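Local coordinates for histidine--tRNA ligase (Thermus thermophilus, PDB 1H4V), which attaches histidine to its cognate tRNA at the expense of ATP, as a homodimeric class II aminoacyl-tRNA synthetase, at residues T41-E46 / T77-G82; L159-S164 / L247-E252; L333-E338 / E358-P363; R352-A357 / Y415-L420. One frame throughout, in Å; residues are numbered along the deposited sequence.

Contact 1: residues T41-E46 / T77-G82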
loop_
_atom_site.group_PDB
_atom_site.type_symbol
_atom_site.label_atom_id
_atom_site.label_comp_id
_atom_site.label_asym_id
_atom_site.label_seq_id
_atom_site.Cartn_x
_atom_site.Cartn_y
_atom_site.Cartn_z
ATOM N N THR A 41 4.606 -8.112 3.609
ATOM C CA THR A 41 4.334 -8.917 4.794
ATOM C C THR A 41 3.138 -8.344 5.531
ATOM O O THR A 41 2.680 -7.239 5.226
ATOM C CB THR A 41 5.532 -8.943 5.761
ATOM O OG1 THR A 41 5.779 -7.625 6.267
ATOM C CG2 THR A 41 6.766 -9.443 5.048
ATOM N N PRO A 42 2.606 -9.090 6.512
ATOM C CA PRO A 42 1.450 -8.592 7.263
ATOM C C PRO A 42 1.763 -7.385 8.143
ATOM O O PRO A 42 2.914 -7.131 8.497
ATOM C CB PRO A 42 1.029 -9.810 8.086
ATOM C CG PRO A 42 1.399 -10.952 7.194
ATOM C CD PRO A 42 2.782 -10.535 6.741
ATOM N N ILE A 43 0.720 -6.639 8.484
ATOM C CA ILE A 43 0.859 -5.469 9.336
ATOM C C ILE A 43 1.299 -5.879 10.752
ATOM O O ILE A 43 2.009 -5.143 11.428
ATOM C CB ILE A 43 -0.472 -4.702 9.406
ATOM C CG1 ILE A 43 -0.821 -4.139 8.017
ATOM C CG2 ILE A 43 -0.399 -3.631 10.462
ATOM C CD1 ILE A 43 0.130 -3.068 7.483
ATOM N N PHE A 44 0.866 -7.050 11.206
ATOM C CA PHE A 44 1.259 -7.531 12.529
ATOM C C PHE A 44 1.740 -8.971 12.467
ATOM O O PHE A 44 1.413 -9.710 11.537
ATOM C CB PHE A 44 0.108 -7.401 13.544
ATOM C CG PHE A 44 -1.159 -8.127 13.160
ATOM C CD1 PHE A 44 -1.200 -9.516 13.094
ATOM C CD2 PHE A 44 -2.324 -7.413 12.895
ATOM C CE1 PHE A 44 -2.387 -10.189 12.768
ATOM C CE2 PHE A 44 -3.516 -8.074 12.568
ATOM C CZ PHE A 44 -3.544 -9.469 12.505
ATOM N N GLU A 45 2.527 -9.356 13.463
ATOM C CA GLU A 45 3.079 -10.707 13.548
ATOM C C GLU A 45 3.244 -11.114 15.002
ATOM O O GLU A 45 2.991 -10.320 15.921
ATOM C CB GLU A 45 4.450 -10.762 12.868
ATOM C CG GLU A 45 4.429 -10.238 11.463
ATOM C CD GLU A 45 5.318 -11.018 10.530
ATOM O OE1 GLU A 45 5.563 -12.214 10.795
ATOM O OE2 GLU A 45 5.749 -10.437 9.517
ATOM N N GLU A 46 3.667 -12.354 15.213
ATOM C CA GLU A 46 3.893 -12.818 16.571
ATOM C C GLU A 46 5.017 -11.954 17.107
ATOM O O GLU A 46 6.013 -11.715 16.426
ATOM C CB GLU A 46 4.334 -14.275 16.597
ATOM C CG GLU A 46 3.271 -15.264 16.253
ATOM C CD GLU A 46 3.672 -16.653 16.693
ATOM O OE1 GLU A 46 3.953 -16.822 17.905
ATOM O OE2 GLU A 46 3.714 -17.568 15.836
ATOM N N THR A 77 2.250 -8.271 17.517
ATOM C CA THR A 77 2.896 -6.962 17.467
ATOM C C THR A 77 2.812 -6.290 16.094
ATOM O O THR A 77 3.009 -6.922 15.061
ATOM C CB THR A 77 4.397 -7.067 17.898
ATOM O OG1 THR A 77 4.481 -7.277 19.319
ATOM C CG2 THR A 77 5.157 -5.803 17.537
ATOM N N LEU A 78 2.503 -5.001 16.098
ATOM C CA LEU A 78 2.423 -4.212 14.872
ATOM C C LEU A 78 3.849 -4.068 14.338
ATOM O O LEU A 78 4.757 -3.705 15.080
ATOM C CB LEU A 78 1.831 -2.832 15.180
ATOM C CG LEU A 78 0.381 -2.535 14.785
ATOM C CD1 LEU A 78 -0.511 -3.705 15.088
ATOM C CD2 LEU A 78 -0.099 -1.303 15.518
ATOM N N ARG A 79 4.037 -4.369 13.058
ATOM C CA ARG A 79 5.348 -4.290 12.422
ATOM C C ARG A 79 6.131 -3.000 12.730
ATOM O O ARG A 79 5.721 -1.907 12.337
ATOM C CB ARG A 79 5.190 -4.426 10.909
ATOM C CG ARG A 79 6.499 -4.454 10.162
ATOM C CD ARG A 79 6.304 -3.906 8.764
ATOM N NE ARG A 79 5.478 -4.780 7.952
ATOM C CZ ARG A 79 4.633 -4.351 7.028
ATOM N NH1 ARG A 79 4.497 -3.054 6.810
ATOM N NH2 ARG A 79 3.948 -5.223 6.306
ATOM N N PRO A 80 7.273 -3.121 13.435
ATOM C CA PRO A 80 8.129 -1.985 13.802
ATOM C C PRO A 80 9.324 -1.804 12.861
ATOM O O PRO A 80 9.951 -0.747 12.833
ATOM C CB PRO A 80 8.590 -2.357 15.199
ATOM C CG PRO A 80 8.836 -3.814 15.038
ATOM C CD PRO A 80 7.626 -4.305 14.241
ATOM N N GLU A 81 9.638 -2.853 12.109
ATOM C CA GLU A 81 10.766 -2.845 11.176
ATOM C C GLU A 81 10.448 -3.812 10.044
ATOM O O GLU A 81 9.514 -4.600 10.138
ATOM C CB GLU A 81 12.048 -3.321 11.870
ATOM C CG GLU A 81 11.971 -4.777 12.317
ATOM C CD GLU A 81 13.337 -5.401 12.537
ATOM O OE1 GLU A 81 14.105 -4.874 13.371
ATOM O OE2 GLU A 81 13.645 -6.418 11.873
ATOM N N GLY A 82 11.248 -3.774 8.988
ATOM C CA GLY A 82 11.000 -4.662 7.871
ATOM C C GLY A 82 11.862 -5.905 7.782
ATOM O O GLY A 82 11.370 -6.966 7.384
#

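Contact 2: residues L159-S164 / L247-E252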
loop_
_atom_site.group_PDB
_atom_site.type_symbol
_atom_site.label_atom_id
_atom_site.label_comp_id
_atom_site.label_asym_id
_atom_site.label_seq_id
_atom_site.Cartn_x
_atom_site.Cartn_y
_atom_site.Cartn_z
ATOM N N LEU A 159 24.344 14.190 -1.186
ATOM C CA LEU A 159 24.099 12.970 -0.433
ATOM C C LEU A 159 25.429 12.496 0.124
ATOM O O LEU A 159 26.378 12.304 -0.633
ATOM C CB LEU A 159 23.511 11.891 -1.351
ATOM C CG LEU A 159 22.077 12.116 -1.815
ATOM C CD1 LEU A 159 21.656 11.029 -2.797
ATOM C CD2 LEU A 159 21.173 12.126 -0.593
ATOM N N LYS A 160 25.499 12.321 1.441
ATOM C CA LYS A 160 26.728 11.869 2.090
ATOM C C LYS A 160 26.641 10.392 2.490
ATOM O O LYS A 160 25.804 10.007 3.309
ATOM C CB LYS A 160 27.021 12.713 3.344
ATOM C CG LYS A 160 27.008 14.231 3.144
ATOM C CD LYS A 160 28.155 14.720 2.267
ATOM C CE LYS A 160 28.073 16.241 2.067
ATOM N NZ LYS A 160 29.108 16.775 1.126
ATOM N N VAL A 161 27.511 9.571 1.911
ATOM C CA VAL A 161 27.541 8.152 2.219
ATOM C C VAL A 161 28.579 7.847 3.293
ATOM O O VAL A 161 29.760 8.139 3.125
ATOM C CB VAL A 161 27.874 7.321 0.965
ATOM C CG1 VAL A 161 27.958 5.842 1.318
ATOM C CG2 VAL A 161 26.817 7.558 -0.089
ATOM N N LYS A 162 28.138 7.262 4.400
ATOM C CA LYS A 162 29.052 6.917 5.479
ATOM C C LYS A 162 29.114 5.408 5.643
ATOM O O LYS A 162 28.098 4.737 5.768
ATOM C CB LYS A 162 28.633 7.625 6.767
ATOM C CG LYS A 162 28.691 9.133 6.576
ATOM C CD LYS A 162 28.569 9.920 7.854
ATOM C CE LYS A 162 28.648 11.412 7.557
ATOM N NZ LYS A 162 29.858 11.754 6.738
ATOM N N LEU A 163 30.332 4.886 5.607
ATOM C CA LEU A 163 30.579 3.458 5.688
ATOM C C LEU A 163 31.374 3.080 6.933
ATOM O O LEU A 163 32.099 3.894 7.495
ATOM C CB LEU A 163 31.329 3.016 4.424
ATOM C CG LEU A 163 31.732 1.549 4.260
ATOM C CD1 LEU A 163 30.498 0.666 4.236
ATOM C CD2 LEU A 163 32.525 1.384 2.972
ATOM N N SER A 164 31.230 1.833 7.360
ATOM C CA SER A 164 31.937 1.347 8.530
ATOM C C SER A 164 31.721 -0.148 8.665
ATOM O O SER A 164 31.096 -0.778 7.807
ATOM C CB SER A 164 31.426 2.053 9.790
ATOM O OG SER A 164 32.081 1.566 10.953
ATOM N N LEU A 247 32.869 2.094 -8.442
ATOM C CA LEU A 247 31.552 2.532 -8.896
ATOM C C LEU A 247 31.377 4.036 -8.750
ATOM O O LEU A 247 30.277 4.561 -8.906
ATOM C CB LEU A 247 30.463 1.813 -8.108
ATOM C CG LEU A 247 30.283 0.346 -8.500
ATOM C CD1 LEU A 247 29.529 -0.405 -7.417
ATOM C CD2 LEU A 247 29.564 0.282 -9.831
ATOM N N SER A 248 32.472 4.725 -8.453
ATOM C CA SER A 248 32.449 6.168 -8.281
ATOM C C SER A 248 31.480 6.656 -7.210
ATOM O O SER A 248 30.974 7.775 -7.295
ATOM C CB SER A 248 32.138 6.867 -9.611
ATOM O OG SER A 248 33.284 6.912 -10.444
ATOM N N VAL A 249 31.216 5.831 -6.203
ATOM C CA VAL A 249 30.328 6.258 -5.126
ATOM C C VAL A 249 31.172 6.893 -4.026
ATOM O O VAL A 249 31.951 6.218 -3.353
ATOM C CB VAL A 249 29.516 5.074 -4.521
ATOM C CG1 VAL A 249 28.868 5.495 -3.207
ATOM C CG2 VAL A 249 28.434 4.634 -5.498
ATOM N N PRO A 250 31.040 8.210 -3.844
ATOM C CA PRO A 250 31.813 8.897 -2.804
ATOM C C PRO A 250 31.357 8.473 -1.413
ATOM O O PRO A 250 30.174 8.551 -1.099
ATOM C CB PRO A 250 31.521 10.369 -3.075
ATOM C CG PRO A 250 30.105 10.332 -3.602
ATOM C CD PRO A 250 30.148 9.147 -4.552
ATOM N N TYR A 251 32.291 8.017 -0.587
ATOM C CA TYR A 251 31.962 7.604 0.768
ATOM C C TYR A 251 33.029 8.066 1.749
ATOM O O TYR A 251 34.125 8.468 1.361
ATOM C CB TYR A 251 31.818 6.082 0.870
ATOM C CG TYR A 251 33.127 5.335 0.834
ATOM C CD1 TYR A 251 33.792 5.116 -0.371
ATOM C CD2 TYR A 251 33.717 4.867 2.010
ATOM C CE1 TYR A 251 35.013 4.447 -0.408
ATOM C CE2 TYR A 251 34.942 4.199 1.986
ATOM C CZ TYR A 251 35.585 3.992 0.771
ATOM O OH TYR A 251 36.793 3.329 0.723
ATOM N N GLU A 252 32.692 7.986 3.030
ATOM C CA GLU A 252 33.590 8.396 4.095
ATOM C C GLU A 252 33.515 7.343 5.199
ATOM O O GLU A 252 32.426 6.939 5.608
ATOM C CB GLU A 252 33.141 9.755 4.638
ATOM C CG GLU A 252 34.129 10.433 5.569
ATOM C CD GLU A 252 34.883 11.573 4.897
ATOM O OE1 GLU A 252 35.541 11.327 3.858
ATOM O OE2 GLU A 252 34.816 12.714 5.413
#

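Contact 3: residues L333-E338 / E358-P363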
loop_
_atom_site.group_PDB
_atom_site.type_symbol
_atom_site.label_atom_id
_atom_site.label_comp_id
_atom_site.label_asym_id
_atom_site.label_seq_id
_atom_site.Cartn_x
_atom_site.Cartn_y
_atom_site.Cartn_z
ATOM N N LEU A 333 -18.665 18.227 -17.883
ATOM C CA LEU A 333 -20.006 18.499 -18.398
ATOM C C LEU A 333 -20.845 19.434 -17.545
ATOM O O LEU A 333 -20.995 19.234 -16.341
ATOM C CB LEU A 333 -20.762 17.185 -18.570
ATOM C CG LEU A 333 -20.416 16.414 -19.837
ATOM C CD1 LEU A 333 -20.770 14.944 -19.680
ATOM C CD2 LEU A 333 -21.158 17.046 -21.008
ATOM N N ILE A 334 -21.413 20.450 -18.187
ATOM C CA ILE A 334 -22.238 21.431 -17.490
ATOM C C ILE A 334 -23.695 21.310 -17.937
ATOM O O ILE A 334 -24.041 21.666 -19.069
ATOM C CB ILE A 334 -21.766 22.883 -17.777
ATOM C CG1 ILE A 334 -20.370 23.106 -17.214
ATOM C CG2 ILE A 334 -22.745 23.894 -17.187
ATOM C CD1 ILE A 334 -19.288 22.428 -17.977
ATOM N N PRO A 335 -24.572 20.791 -17.062
ATOM C CA PRO A 335 -25.989 20.658 -17.427
ATOM C C PRO A 335 -26.614 22.045 -17.283
ATOM O O PRO A 335 -26.335 22.749 -16.318
ATOM C CB PRO A 335 -26.526 19.658 -16.397
ATOM C CG PRO A 335 -25.669 19.912 -15.198
ATOM C CD PRO A 335 -24.285 20.130 -15.776
ATOM N N LEU A 336 -27.424 22.460 -18.250
ATOM C CA LEU A 336 -28.040 23.781 -18.172
ATOM C C LEU A 336 -29.423 23.737 -17.541
ATOM O O LEU A 336 -29.876 24.720 -16.960
ATOM C CB LEU A 336 -28.094 24.415 -19.561
ATOM C CG LEU A 336 -26.690 24.561 -20.145
ATOM C CD1 LEU A 336 -26.755 25.152 -21.542
ATOM C CD2 LEU A 336 -25.861 25.437 -19.220
ATOM N N THR A 337 -30.095 22.600 -17.659
ATOM C CA THR A 337 -31.410 22.455 -17.052
ATOM C C THR A 337 -31.314 21.318 -16.048
ATOM O O THR A 337 -30.323 20.585 -16.023
ATOM C CB THR A 337 -32.514 22.107 -18.087
ATOM O OG1 THR A 337 -32.226 20.841 -18.695
ATOM C CG2 THR A 337 -32.601 23.182 -19.154
ATOM N N GLU A 338 -32.353 21.170 -15.232
ATOM C CA GLU A 338 -32.393 20.133 -14.222
ATOM C C GLU A 338 -32.474 18.750 -14.856
ATOM O O GLU A 338 -31.913 17.793 -14.332
ATOM C CB GLU A 338 -33.592 20.348 -13.301
ATOM C CG GLU A 338 -33.526 19.515 -12.034
ATOM C CD GLU A 338 -32.482 20.025 -11.050
ATOM O OE1 GLU A 338 -32.053 19.235 -10.180
ATOM O OE2 GLU A 338 -32.098 21.215 -11.134
ATOM N N GLU A 358 -16.220 14.301 -15.968
ATOM C CA GLU A 358 -16.954 14.691 -14.779
ATOM C C GLU A 358 -18.109 15.609 -15.133
ATOM O O GLU A 358 -18.209 16.097 -16.255
ATOM C CB GLU A 358 -16.004 15.358 -13.783
ATOM C CG GLU A 358 -14.957 14.389 -13.238
ATOM C CD GLU A 358 -13.921 15.058 -12.347
ATOM O OE1 GLU A 358 -14.318 15.708 -11.356
ATOM O OE2 GLU A 358 -12.711 14.924 -12.640
ATOM N N TYR A 359 -18.987 15.850 -14.172
ATOM C CA TYR A 359 -20.147 16.683 -14.427
ATOM C C TYR A 359 -20.628 17.369 -13.157
ATOM O O TYR A 359 -20.404 16.876 -12.056
ATOM C CB TYR A 359 -21.265 15.805 -14.991
ATOM C CG TYR A 359 -21.645 14.681 -14.052
ATOM C CD1 TYR A 359 -22.509 14.905 -12.977
ATOM C CD2 TYR A 359 -21.078 13.414 -14.185
ATOM C CE1 TYR A 359 -22.787 13.901 -12.056
ATOM C CE2 TYR A 359 -21.352 12.403 -13.269
ATOM C CZ TYR A 359 -22.204 12.657 -12.206
ATOM O OH TYR A 359 -22.437 11.680 -11.268
ATOM N N ALA A 360 -21.293 18.508 -13.316
ATOM C CA ALA A 360 -21.824 19.246 -12.178
ATOM C C ALA A 360 -23.173 18.619 -11.845
ATOM O O ALA A 360 -23.877 18.152 -12.742
ATOM C CB ALA A 360 -21.999 20.723 -12.544
ATOM N N LEU A 361 -23.527 18.602 -10.563
ATOM C CA LEU A 361 -24.798 18.018 -10.141
ATOM C C LEU A 361 -25.992 18.956 -10.193
ATOM O O LEU A 361 -27.126 18.511 -10.043
ATOM C CB LEU A 361 -24.693 17.453 -8.729
ATOM C CG LEU A 361 -24.421 15.956 -8.611
ATOM C CD1 LEU A 361 -24.451 15.565 -7.127
ATOM C CD2 LEU A 361 -25.469 15.178 -9.399
ATOM N N ALA A 362 -25.752 20.245 -10.389
ATOM C CA ALA A 362 -26.851 21.205 -10.452
ATOM C C ALA A 362 -26.707 22.080 -11.683
ATOM O O ALA A 362 -25.609 22.252 -12.203
ATOM C CB ALA A 362 -26.865 22.075 -9.197
ATOM N N PRO A 363 -27.822 22.634 -12.182
ATOM C CA PRO A 363 -27.714 23.491 -13.368
ATOM C C PRO A 363 -27.004 24.788 -13.004
ATOM O O PRO A 363 -26.855 25.117 -11.827
ATOM C CB PRO A 363 -29.170 23.743 -13.753
ATOM C CG PRO A 363 -29.891 22.538 -13.209
ATOM C CD PRO A 363 -29.233 22.354 -11.865
HETATM O O HOH W 1 -29.828 17.142 -9.833
#

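Contact 4: residues R352-A357 / Y415-L420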
loop_
_atom_site.group_PDB
_atom_site.type_symbol
_atom_site.label_atom_id
_atom_site.label_comp_id
_atom_site.label_asym_id
_atom_site.label_seq_id
_atom_site.Cartn_x
_atom_site.Cartn_y
_atom_site.Cartn_z
ATOM N N ARG A 352 -16.452 6.954 -19.758
ATOM C CA ARG A 352 -15.530 6.363 -18.779
ATOM C C ARG A 352 -15.398 4.864 -19.013
ATOM O O ARG A 352 -16.316 4.234 -19.530
ATOM C CB ARG A 352 -16.045 6.540 -17.355
ATOM C CG ARG A 352 -16.280 7.937 -16.888
ATOM C CD ARG A 352 -17.279 7.883 -15.739
ATOM N NE ARG A 352 -17.441 9.176 -15.113
ATOM C CZ ARG A 352 -18.276 9.428 -14.116
ATOM N NH1 ARG A 352 -19.046 8.459 -13.623
ATOM N NH2 ARG A 352 -18.324 10.652 -13.606
ATOM N N PRO A 353 -14.270 4.268 -18.589
ATOM C CA PRO A 353 -13.143 4.950 -17.939
ATOM C C PRO A 353 -12.009 5.334 -18.893
ATOM O O PRO A 353 -10.960 5.803 -18.451
ATOM C CB PRO A 353 -12.687 3.924 -16.918
ATOM C CG PRO A 353 -12.844 2.657 -17.684
ATOM C CD PRO A 353 -14.212 2.821 -18.324
ATOM N N ARG A 354 -12.208 5.136 -20.194
ATOM C CA ARG A 354 -11.170 5.472 -21.166
ATOM C C ARG A 354 -10.841 6.951 -21.094
ATOM O O ARG A 354 -9.704 7.367 -21.305
ATOM C CB ARG A 354 -11.614 5.116 -22.586
ATOM C CG ARG A 354 -10.643 5.585 -23.662
ATOM C CD ARG A 354 -11.041 5.090 -25.039
ATOM N NE ARG A 354 -10.861 3.646 -25.164
ATOM C CZ ARG A 354 -10.984 2.972 -26.302
ATOM N NH1 ARG A 354 -11.292 3.610 -27.426
ATOM N NH2 ARG A 354 -10.788 1.660 -26.318
ATOM N N LEU A 355 -11.848 7.749 -20.784
ATOM C CA LEU A 355 -11.658 9.184 -20.670
ATOM C C LEU A 355 -12.087 9.574 -19.270
ATOM O O LEU A 355 -12.939 8.917 -18.688
ATOM C CB LEU A 355 -12.541 9.899 -21.696
ATOM C CG LEU A 355 -11.948 10.702 -22.855
ATOM C CD1 LEU A 355 -10.661 10.081 -23.377
ATOM C CD2 LEU A 355 -12.995 10.773 -23.951
ATOM N N ARG A 356 -11.483 10.615 -18.711
ATOM C CA ARG A 356 -11.900 11.076 -17.397
ATOM C C ARG A 356 -12.967 12.148 -17.653
ATOM O O ARG A 356 -12.665 13.246 -18.128
ATOM C CB ARG A 356 -10.720 11.661 -16.630
ATOM C CG ARG A 356 -11.091 12.178 -15.245
ATOM C CD ARG A 356 -9.862 12.612 -14.460
ATOM N NE ARG A 356 -10.222 13.488 -13.356
ATOM C CZ ARG A 356 -9.350 14.218 -12.667
ATOM N NH1 ARG A 356 -8.060 14.170 -12.967
ATOM N NH2 ARG A 356 -9.773 15.016 -11.692
ATOM N N ALA A 357 -14.219 11.821 -17.359
ATOM C CA ALA A 357 -15.313 12.760 -17.591
ATOM C C ALA A 357 -16.109 13.027 -16.327
ATOM O O ALA A 357 -16.611 12.102 -15.691
ATOM C CB ALA A 357 -16.231 12.223 -18.686
ATOM N N TYR A 415 -14.527 11.690 -31.231
ATOM C CA TYR A 415 -14.015 13.039 -31.388
ATOM C C TYR A 415 -13.018 13.394 -30.285
ATOM O O TYR A 415 -11.934 13.926 -30.556
ATOM C CB TYR A 415 -15.175 14.029 -31.368
ATOM C CG TYR A 415 -14.738 15.466 -31.452
ATOM C CD1 TYR A 415 -14.585 16.103 -32.691
ATOM C CD2 TYR A 415 -14.440 16.186 -30.296
ATOM C CE1 TYR A 415 -14.141 17.427 -32.770
ATOM C CE2 TYR A 415 -13.996 17.503 -30.359
ATOM C CZ TYR A 415 -13.849 18.119 -31.591
ATOM O OH TYR A 415 -13.421 19.425 -31.639
ATOM N N LEU A 416 -13.394 13.107 -29.041
ATOM C CA LEU A 416 -12.538 13.408 -27.897
ATOM C C LEU A 416 -11.231 12.630 -27.960
ATOM O O LEU A 416 -10.175 13.163 -27.622
ATOM C CB LEU A 416 -13.267 13.092 -26.590
ATOM C CG LEU A 416 -14.431 14.007 -26.204
ATOM C CD1 LEU A 416 -15.275 13.328 -25.159
ATOM C CD2 LEU A 416 -13.906 15.336 -25.683
ATOM N N LEU A 417 -11.307 11.377 -28.402
ATOM C CA LEU A 417 -10.118 10.536 -28.506
ATOM C C LEU A 417 -9.169 11.025 -29.598
ATOM O O LEU A 417 -7.954 10.996 -29.432
ATOM C CB LEU A 417 -10.514 9.082 -28.778
ATOM C CG LEU A 417 -9.895 8.060 -27.820
ATOM C CD1 LEU A 417 -8.384 8.008 -28.009
ATOM C CD2 LEU A 417 -10.247 8.441 -26.381
ATOM N N GLN A 418 -9.727 11.473 -30.715
ATOM C CA GLN A 418 -8.923 11.986 -31.814
ATOM C C GLN A 418 -8.245 13.283 -31.386
ATOM O O GLN A 418 -7.136 13.588 -31.817
ATOM C CB GLN A 418 -9.811 12.250 -33.031
ATOM C CG GLN A 418 -9.159 13.067 -34.140
ATOM C CD GLN A 418 -8.016 12.340 -34.827
ATOM O OE1 GLN A 418 -8.191 11.238 -35.360
ATOM N NE2 GLN A 418 -6.837 12.957 -34.823
ATOM N N ALA A 419 -8.918 14.044 -30.530
ATOM C CA ALA A 419 -8.385 15.316 -30.063
ATOM C C ALA A 419 -7.404 15.192 -28.899
ATOM O O ALA A 419 -6.480 15.991 -28.774
ATOM C CB ALA A 419 -9.536 16.242 -29.679
ATOM N N LEU A 420 -7.605 14.192 -28.049
ATOM C CA LEU A 420 -6.735 13.996 -26.895
ATOM C C LEU A 420 -5.667 12.945 -27.161
ATOM O O LEU A 420 -5.041 12.436 -26.231
ATOM C CB LEU A 420 -7.566 13.589 -25.669
ATOM C CG LEU A 420 -8.532 14.619 -25.068
ATOM C CD1 LEU A 420 -9.270 13.987 -23.907
ATOM C CD2 LEU A 420 -7.778 15.854 -24.596
#

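Contact 1: residues T41-E46 / T77-G82
E45 and T77 form the hydrogen-bonded pair of a short antiparallel beta pairing: E45 N donates to T77 O at 3.0 Å, and T77 N to E45 O at 2.7 Å. F44 and L78 follow as the non-hydrogen-bonded pair, with F44 CB and L78 CD1 4.1 Å apart. The pairing continues past the regular strand in a nearly straight bond, 174° at the hydrogen, from R79 N to I43 O at 2.7 Å. Beyond it the backbones diverge, and the R79 side chain makes the contacts to T41 and P42. Its CG is anti to the backbone N (chi1 -176°) and the chain bends at chi3; the R79 and T41 side chains cross obliquely. R79 NH2 lies 2.6 Å from T41 O, which sits at the guanidinium edge, and makes a weak bond to T41 OG1. This inner part is buried, the F44 ring meeting F66 of the second subunit. The looser margin (E46, P80 and E81) is partly exposed and makes no contact across. R79 NH1 donates to P109 O, while R88 engages the E45 carboxylate (E45 OE2 to R79 NE 5.9 Å); the buried guanidinium is probably stabilised largely by neutral oxygens, without an ion pair to E45.

Contact 2: residues L159-S164 / L247-E252
E252 O is approached by two neighbours on the facing strand: L163 N donates to it at 2.9 Å with 168° at the hydrogen, and K162 CA adds a CH contact at 3.4 Å. This is parallel beta pairing at the rim of the mixed sheet of the class II catalytic domain, where 251-253 is an outermost strand of the chain and 160-165 its only strand neighbour there. In the preceding link E252 N donates to V161 O, also at 2.9 Å but more bent, 140° at the hydrogen. K162 and E252 thus sit side by side on one face of the sheet, V161 and Y251 on the other. V161 packs its CG1 on Y251 CB at 3.9 Å, while its CG2 reaches V249 CG1. The Y251 side chain leaves the backbone with CG between N and the carbonyl carbon (chi1 74°), and L163 crosses it obliquely, CD2 lying 3.8 Å from ring atom CD2. Helix 231-246 covers this apolar side through L237 and L244, which both touch L163, and ends in a Schellman motif with S248 at positive phi. On the opposite face K162 and E252 carry opposite charges that do not touch: K162 NZ stays 5.2 Å from E252 OE2. At the far end of the tyrosine, Y251 OH is hydrogen-bonded to E241 OE1 of that same helix.

Contact 3: residues L333-E338 / E358-P363
L333 pairs in parallel with Y359, placing its N-H on E358 O at 2.7 Å and its carbonyl oxygen on A360 N at 3.1 Å, the latter almost on the C=O axis at 176°. The two strands belong to a beta-alpha-beta unit whose connecting helix is 338-351, and 357-359 is the outermost strand on this side of the anticodon-binding domain's sheet. L333 CB and Y359 CB meet at 3.9 Å, although the tyrosine ring continues away from the contact towards I138 of the second subunit. Farther on, prolines take over. P335 lays CD beside A360 CB at 4.0 Å, and P335 O receives a CH contact from P363 CA at 3.3 Å. P363 then fits against the turn into the helix, its CG close to T337 C and its CD 3.2 Å from E338 OE2. The E338 chain, bent at chi2 (73°), crosses the proline ring obliquely; its other oxygen, OE1, accepts from a water that also donates to L361 O. P335 has no N-H, and its ring carbons CG and CD lie against A360 O instead, consistent with the amide pairing ending here; CH contacts, ring packing and a water bridge join what follows.

Contact 4: residues R352-A357 / Y415-L420
L355 pushes both of its methyl groups against the end of helix 412-419 and L420 just after it. L355 CD2 rests on L416, 3.5 Å from CB, whereas L355 CD1 lies close to L417 CD2 at 3.4 Å. More loosely, L355 CD1 is 4.2 Å from L420 CD1. L416, L417 and L420 all cross L355 obliquely. At the outer edge R354 contributes only its aliphatic part. Its CG, anti to the backbone N (chi1 173°), lies 4.0 Å from L417 CD2; R354 CD comes to 3.7 Å from L417 CD2, and the two side chains cross at about a right angle. The contact between the segments is thus entirely apolar, buried around L355 and L416 and exposed at R354. In the next shell, polar bonds tie together the loop that carries L355. R352, at the start of the loop, grips A357 O at its end side-on with NE and NH2, both at 3.1 Å, the oxygen lying within 9° of the guanidinium plane. A cis peptide bond precedes P353, and R356 N is bonded to D330. R352 NH1 has further partners in E349 and in E142 of the second subunit. On the helix side, L416 and L420 also touch F380 of strand 380-384. Such a layer, with a helix lying over a mixed sheet and a strand-leading loop closing its edge, belongs to the alpha/beta anticodon-binding domain of class IIa synthetases.

How the contacts relate
The four contacts divide between two domains and follow the chain in order, except that contacts 3 and 4 interleave. Contacts 1 and 2 belong to the catalytic part, with centres about 31 Å apart: the first is in a small antiparallel sheet, the second at the edge of the large mixed sheet. Contacts 3 and 4 share the anticodon-binding domain, about 19 Å apart between centres, and touch where Y359 CE2 packs on R352 NH2 at 3.5 Å. Contact 3 lies about 58 Å from contact 2 between centres, on the other side of the chain's centre. All four reach the second subunit, contact 2 only through L247, so dimerisation involves both domains.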